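PDB 6QPS: polysaccharide Lyase Family 6 from Bacteroides cellulosilyticus, which probably cleaves alginate by beta-elimination, with specificity for mannuronic acid, as a calcium-binding lyase of a human gut bacterium. Local coordinates for residues 26-31 with 53-59; 102-106 with 451-455. All blocks are in the same frame, centred on the assembly; numbering follows the deposited sequence.

Contact 1: residues 26-31 with 53-59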
loop_
_atom_site.group_PDB
_atom_site.type_symbol
_atom_site.label_atom_id
_atom_site.label_comp_id
_atom_site.label_asym_id
_atom_site.label_seq_id
_atom_site.Cartn_x
_atom_site.Cartn_y
_atom_site.Cartn_z
ATOM N N PHE A 26 26.040 -15.653 16.508
ATOM C CA PHE A 26 25.849 -14.961 17.771
ATOM C C PHE A 26 24.617 -15.494 18.487
ATOM O O PHE A 26 23.676 -15.989 17.858
ATOM C CB PHE A 26 25.604 -13.459 17.509
ATOM C CG PHE A 26 26.741 -12.782 16.824
ATOM C CD1 PHE A 26 27.799 -12.261 17.564
ATOM C CD2 PHE A 26 26.777 -12.683 15.438
ATOM C CE1 PHE A 26 28.878 -11.649 16.934
ATOM C CE2 PHE A 26 27.855 -12.069 14.805
ATOM C CZ PHE A 26 28.899 -11.553 15.559
ATOM N N SER A 27 24.623 -15.348 19.818
ATOM C CA SER A 27 23.500 -15.686 20.682
ATOM C C SER A 27 23.044 -14.420 21.397
ATOM O O SER A 27 23.716 -13.385 21.300
ATOM C CB SER A 27 23.929 -16.747 21.692
ATOM O OG SER A 27 24.153 -17.991 21.044
ATOM N N PRO A 28 21.927 -14.465 22.129
ATOM C CA PRO A 28 21.447 -13.248 22.816
ATOM C C PRO A 28 22.455 -12.606 23.755
ATOM O O PRO A 28 22.445 -11.378 23.910
ATOM C CB PRO A 28 20.191 -13.733 23.555
ATOM C CG PRO A 28 19.670 -14.845 22.670
ATOM C CD PRO A 28 20.917 -15.538 22.128
ATOM N N LYS A 29 23.329 -13.383 24.392
ATOM C CA LYS A 29 24.348 -12.794 25.251
ATOM C C LYS A 29 25.391 -11.998 24.475
ATOM O O LYS A 29 26.199 -11.299 25.097
ATOM C CB LYS A 29 25.050 -13.888 26.057
ATOM C CG LYS A 29 25.917 -14.811 25.210
ATOM C CD LYS A 29 26.646 -15.838 26.082
ATOM C CE LYS A 29 27.694 -16.593 25.275
ATOM N NZ LYS A 29 28.804 -15.700 24.837
ATOM N N ASP A 30 25.406 -12.098 23.145
ATOM C CA ASP A 30 26.446 -11.479 22.331
ATOM C C ASP A 30 25.948 -10.245 21.583
ATOM O O ASP A 30 26.542 -9.871 20.568
ATOM C CB ASP A 30 27.008 -12.475 21.316
ATOM C CG ASP A 30 27.495 -13.760 21.950
ATOM O OD1 ASP A 30 28.367 -13.695 22.850
ATOM O OD2 ASP A 30 26.998 -14.840 21.541
ATOM N N VAL A 31 24.865 -9.622 22.040
ATOM C CA VAL A 31 24.310 -8.451 21.338
ATOM C C VAL A 31 25.375 -7.411 21.098
ATOM O O VAL A 31 25.443 -6.856 19.958
ATOM C CB VAL A 31 23.088 -7.938 22.037
ATOM C CG1 VAL A 31 22.829 -6.479 21.668
ATOM C CG2 VAL A 31 21.854 -8.796 21.713
ATOM N N ASP A 53 18.885 -19.490 18.043
ATOM C CA ASP A 53 17.548 -19.391 18.618
ATOM C C ASP A 53 17.588 -18.609 19.928
ATOM O O ASP A 53 18.404 -18.894 20.815
ATOM C CB ASP A 53 16.974 -20.780 18.915
ATOM C CG ASP A 53 16.814 -21.661 17.692
ATOM O OD1 ASP A 53 17.134 -21.245 16.569
ATOM O OD2 ASP A 53 16.353 -22.812 17.872
ATOM N N GLY A 54 16.667 -17.666 20.071
ATOM C CA GLY A 54 16.550 -16.919 21.308
ATOM C C GLY A 54 15.906 -15.571 21.061
ATOM O O GLY A 54 15.558 -15.221 19.933
ATOM N N THR A 55 15.767 -14.805 22.147
ATOM C CA THR A 55 15.199 -13.460 22.085
ATOM C C THR A 55 16.288 -12.431 22.351
ATOM O O THR A 55 17.009 -12.515 23.359
ATOM C CB THR A 55 14.033 -13.283 23.060
ATOM O OG1 THR A 55 13.014 -14.226 22.724
ATOM C CG2 THR A 55 13.469 -11.862 22.945
ATOM N N TYR A 56 16.397 -11.472 21.440
ATOM C CA TYR A 56 17.418 -10.434 21.444
ATOM C C TYR A 56 16.720 -9.147 21.867
ATOM O O TYR A 56 15.955 -8.566 21.090
ATOM C CB TYR A 56 18.040 -10.327 20.050
ATOM C CG TYR A 56 18.756 -11.596 19.625
ATOM C CD1 TYR A 56 18.052 -12.742 19.275
ATOM C CD2 TYR A 56 20.137 -11.667 19.642
ATOM C CE1 TYR A 56 18.710 -13.915 18.934
ATOM C CE2 TYR A 56 20.802 -12.825 19.299
ATOM C CZ TYR A 56 20.091 -13.950 18.949
ATOM O OH TYR A 56 20.770 -15.112 18.623
ATOM N N HIS A 57 16.952 -8.731 23.110
ATOM C CA HIS A 57 16.222 -7.624 23.707
ATOM C C HIS A 57 17.021 -6.331 23.597
ATOM O O HIS A 57 18.241 -6.319 23.782
ATOM C CB HIS A 57 15.949 -7.872 25.195
ATOM C CG HIS A 57 14.941 -8.944 25.469
ATOM N ND1 HIS A 57 13.582 -8.741 25.359
ATOM C CD2 HIS A 57 15.097 -10.228 25.869
ATOM C CE1 HIS A 57 12.945 -9.857 25.666
ATOM N NE2 HIS A 57 13.841 -10.772 25.995
ATOM N N ASN A 58 16.316 -5.239 23.308
ATOM C CA ASN A 58 16.854 -3.882 23.452
ATOM C C ASN A 58 18.156 -3.685 22.672
ATOM O O ASN A 58 19.185 -3.269 23.223
ATOM C CB ASN A 58 17.034 -3.518 24.930
ATOM C CG ASN A 58 15.718 -3.460 25.675
ATOM O OD1 ASN A 58 14.773 -2.798 25.239
ATOM N ND2 ASN A 58 15.641 -4.166 26.793
ATOM N N LEU A 59 18.090 -3.947 21.364
ATOM C CA LEU A 59 19.237 -3.651 20.515
ATOM C C LEU A 59 19.504 -2.153 20.462
ATOM O O LEU A 59 20.640 -1.733 20.221
ATOM C CB LEU A 59 19.008 -4.171 19.098
ATOM C CG LEU A 59 18.809 -5.673 18.917
ATOM C CD1 LEU A 59 18.597 -6.011 17.422
ATOM C CD2 LEU A 59 19.979 -6.451 19.468
#
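The pyrrolidine ring of P28 lies over one face of the Y56 ring, with P28 CG 4.0 Å from the ring centroid and only 15° off the normal, a CH-pi contact. P28 CD sits over the phenol end, 3.6 Å from Y56 CZ, while P28 CB reaches back to the backbone, 3.4 Å from T55 O. V31 comes instead to the ring's edge, its CG2 3.9 Å from Y56 CD2. V31 CG1 meets L59 CD2 at 3.6 Å; with CG1 anti to the backbone N (chi1 158°), both methyls face L59 and CG2 also reaches the tyrosine. G54, having no side chain, lets P28 CG come within 4.0 Å of its CA, and its backbone angles would press any CB against the preceding carbonyl oxygen. This packing lies at the N-terminal end of the parallel beta-helix, where the loop leading into helix 31-40 covers the start of strand 54-67. Behind these contacts, the Y56 hydroxyl hydrogen-bonds to K52 O, which gives this buried side chain a polar partner. D30 holds the turn that presents P28: its OD2 accepts S27 N through the anti lone pair (3.0 Å), and its OD1 pairs with K29 NZ in a salt bridge.

Contact 2: residues 102-106 with 451-455; sequences EDLLF and TWHKA
At one corner of the parallel beta-helix, where strand 99-111 turns through D103, the indole of W452, two residues before helix 454-465, packs on the side of the solenoid. D103 has left-handed backbone angles, and its carboxylate reaches out to the tryptophan: W452 NE1 donates to D103 OD1 at 3.1 Å. The bond is weak, bent to 131° at the hydrogen; the carboxylate and indole planes stand 75° apart. OD1 has a stronger partner in R134, whose NE forms a salt bridge with it, and NE1 also makes a weak bond to R134 O. An aspartate is apt here because it can answer the arginine and the indole N-H together; the arginine probably helps to keep it ionised.

The benzo end of W452 points along the strand. L104 O lies at its edge, near the ring plane, 3.9 Å from W452 CH2. W452 CH2 also meets L105 CB at 4.0 Å, so the large flat ring spans from the polar D103 to the apolar L105. With W452 CG between its backbone N and carbonyl carbon (chi1 51°), the indole reaches across to D103. H453, the residue just before the helix, makes a looser contact, with its CE1 4.4 Å from L105 CD1.

Alongside, strand 131-138 pairs with 99-111 and supplies V136, which touches W452, H453 and L105 alike. P81 packs against both D103 and W452, and the H453 ring meets that of Y170 further along the solenoid. On its other flank L105 is hydrogen-bonded through its backbone to strand 84-87, so helix 454-465 begins against a surface built from successive rungs.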
loop_
_atom_site.group_PDB
_atom_site.type_symbol
_atom_site.label_atom_id
_atom_site.label_comp_id
_atom_site.label_asym_id
_atom_site.label_seq_id
_atom_site.Cartn_x
_atom_site.Cartn_y
_atom_site.Cartn_z
ATOM N N GLU A 102 16.856 -11.523 6.532
ATOM C CA GLU A 102 16.050 -12.701 6.224
ATOM C C GLU A 102 15.596 -13.428 7.485
ATOM O O GLU A 102 16.396 -13.700 8.386
ATOM C CB GLU A 102 16.831 -13.762 5.414
ATOM C CG GLU A 102 17.529 -13.303 4.145
ATOM C CD GLU A 102 18.337 -14.435 3.497
ATOM O OE1 GLU A 102 18.407 -15.553 4.071
ATOM O OE2 GLU A 102 18.929 -14.193 2.431
ATOM N N ASP A 103 14.338 -13.861 7.497
ATOM C CA ASP A 103 13.851 -14.839 8.469
ATOM C C ASP A 103 13.891 -14.338 9.916
ATOM O O ASP A 103 13.965 -15.148 10.845
ATOM C CB ASP A 103 14.600 -16.167 8.342
ATOM C CG ASP A 103 14.265 -16.911 7.049
ATOM O OD1 ASP A 103 13.108 -16.825 6.582
ATOM O OD2 ASP A 103 15.155 -17.605 6.508
ATOM N N LEU A 104 13.813 -13.029 10.130
ATOM C CA LEU A 104 13.822 -12.436 11.464
ATOM C C LEU A 104 12.400 -12.165 11.937
ATOM O O LEU A 104 11.537 -11.782 11.143
ATOM C CB LEU A 104 14.607 -11.121 11.456
ATOM C CG LEU A 104 16.100 -11.246 11.125
ATOM C CD1 LEU A 104 16.723 -9.864 11.012
ATOM C CD2 LEU A 104 16.867 -12.092 12.135
ATOM N N LEU A 105 12.175 -12.312 13.240
ATOM C CA LEU A 105 10.883 -12.035 13.851
ATOM C C LEU A 105 11.009 -10.841 14.783
ATOM O O LEU A 105 11.565 -10.973 15.882
ATOM C CB LEU A 105 10.398 -13.255 14.618
ATOM C CG LEU A 105 9.175 -13.101 15.520
ATOM C CD1 LEU A 105 7.974 -12.548 14.845
ATOM C CD2 LEU A 105 8.791 -14.468 16.116
ATOM N N PHE A 106 10.459 -9.702 14.362
ATOM C CA PHE A 106 10.368 -8.509 15.194
ATOM C C PHE A 106 9.033 -8.599 15.930
ATOM O O PHE A 106 7.971 -8.517 15.309
ATOM C CB PHE A 106 10.475 -7.225 14.373
ATOM C CG PHE A 106 11.784 -7.073 13.613
ATOM C CD1 PHE A 106 11.940 -7.594 12.347
ATOM C CD2 PHE A 106 12.854 -6.402 14.175
ATOM C CE1 PHE A 106 13.140 -7.452 11.656
ATOM C CE2 PHE A 106 14.058 -6.265 13.482
ATOM C CZ PHE A 106 14.197 -6.793 12.232
ATOM N N THR A 451 6.461 -18.437 5.273
ATOM C CA THR A 451 5.805 -19.721 5.512
ATOM C C THR A 451 5.978 -20.237 6.937
ATOM O O THR A 451 5.192 -21.092 7.382
ATOM C CB THR A 451 6.400 -20.774 4.558
ATOM O OG1 THR A 451 7.806 -20.920 4.815
ATOM C CG2 THR A 451 6.208 -20.378 3.103
ATOM N N TRP A 452 6.974 -19.747 7.670
ATOM C CA TRP A 452 7.259 -20.255 8.999
ATOM C C TRP A 452 6.422 -19.607 10.091
ATOM O O TRP A 452 6.472 -20.069 11.238
ATOM C CB TRP A 452 8.735 -20.062 9.316
ATOM C CG TRP A 452 9.312 -18.663 9.097
ATOM C CD1 TRP A 452 10.076 -18.246 8.037
ATOM C CD2 TRP A 452 9.213 -17.534 9.983
ATOM N NE1 TRP A 452 10.439 -16.933 8.209
ATOM C CE2 TRP A 452 9.933 -16.478 9.400
ATOM C CE3 TRP A 452 8.591 -17.316 11.215
ATOM C CZ2 TRP A 452 10.054 -15.233 10.007
ATOM C CZ3 TRP A 452 8.700 -16.080 11.809
ATOM C CH2 TRP A 452 9.435 -15.056 11.214
ATOM N N HIS A 453 5.660 -18.565 9.771
ATOM C CA HIS A 453 4.893 -17.830 10.770
ATOM C C HIS A 453 3.472 -18.390 10.804
ATOM O O HIS A 453 2.723 -18.262 9.824
ATOM C CB HIS A 453 4.885 -16.332 10.443
ATOM C CG HIS A 453 4.389 -15.473 11.568
ATOM N ND1 HIS A 453 4.938 -15.517 12.830
ATOM C CD2 HIS A 453 3.413 -14.532 11.614
ATOM C CE1 HIS A 453 4.316 -14.649 13.611
ATOM N NE2 HIS A 453 3.387 -14.042 12.898
ATOM N N LYS A 454 3.077 -18.958 11.945
ATOM C CA LYS A 454 1.781 -19.629 11.992
ATOM C C LYS A 454 0.631 -18.660 11.705
ATOM O O LYS A 454 -0.345 -19.030 11.044
ATOM C CB LYS A 454 1.590 -20.345 13.330
ATOM C CG LYS A 454 0.307 -21.144 13.405
ATOM C CD LYS A 454 0.144 -21.864 14.746
ATOM C CE LYS A 454 0.351 -20.928 15.909
ATOM N NZ LYS A 454 -0.943 -20.597 16.637
ATOM N N ALA A 455 0.712 -17.423 12.187
ATOM C CA ALA A 455 -0.387 -16.496 11.950
ATOM C C ALA A 455 -0.533 -16.157 10.468
ATOM O O ALA A 455 -1.640 -15.863 10.008
ATOM C CB ALA A 455 -0.215 -15.221 12.773
#

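How the contacts relate
Contact 1 closes before contact 2 opens along the chain, and their centres lie about 17 Å apart, on the same side of the chain's centre. Nearest atoms are about 6 Å apart, so the two do not touch. Strand 84-87 connects them: its V85 is hydrogen-bonded to G54 and Y56 on one flank, while its A84 and I86 bond to L105 on the other. The contacts thus lie two coils apart, with strand 84-87 between them, near the N-terminal end of the beta-helix. Contact 1 joins parts close in sequence at that end; contact 2 brings in a segment some 345 residues later, so the chain's C-terminal helix starts beside its earliest coils. Both lie away from the calcium site.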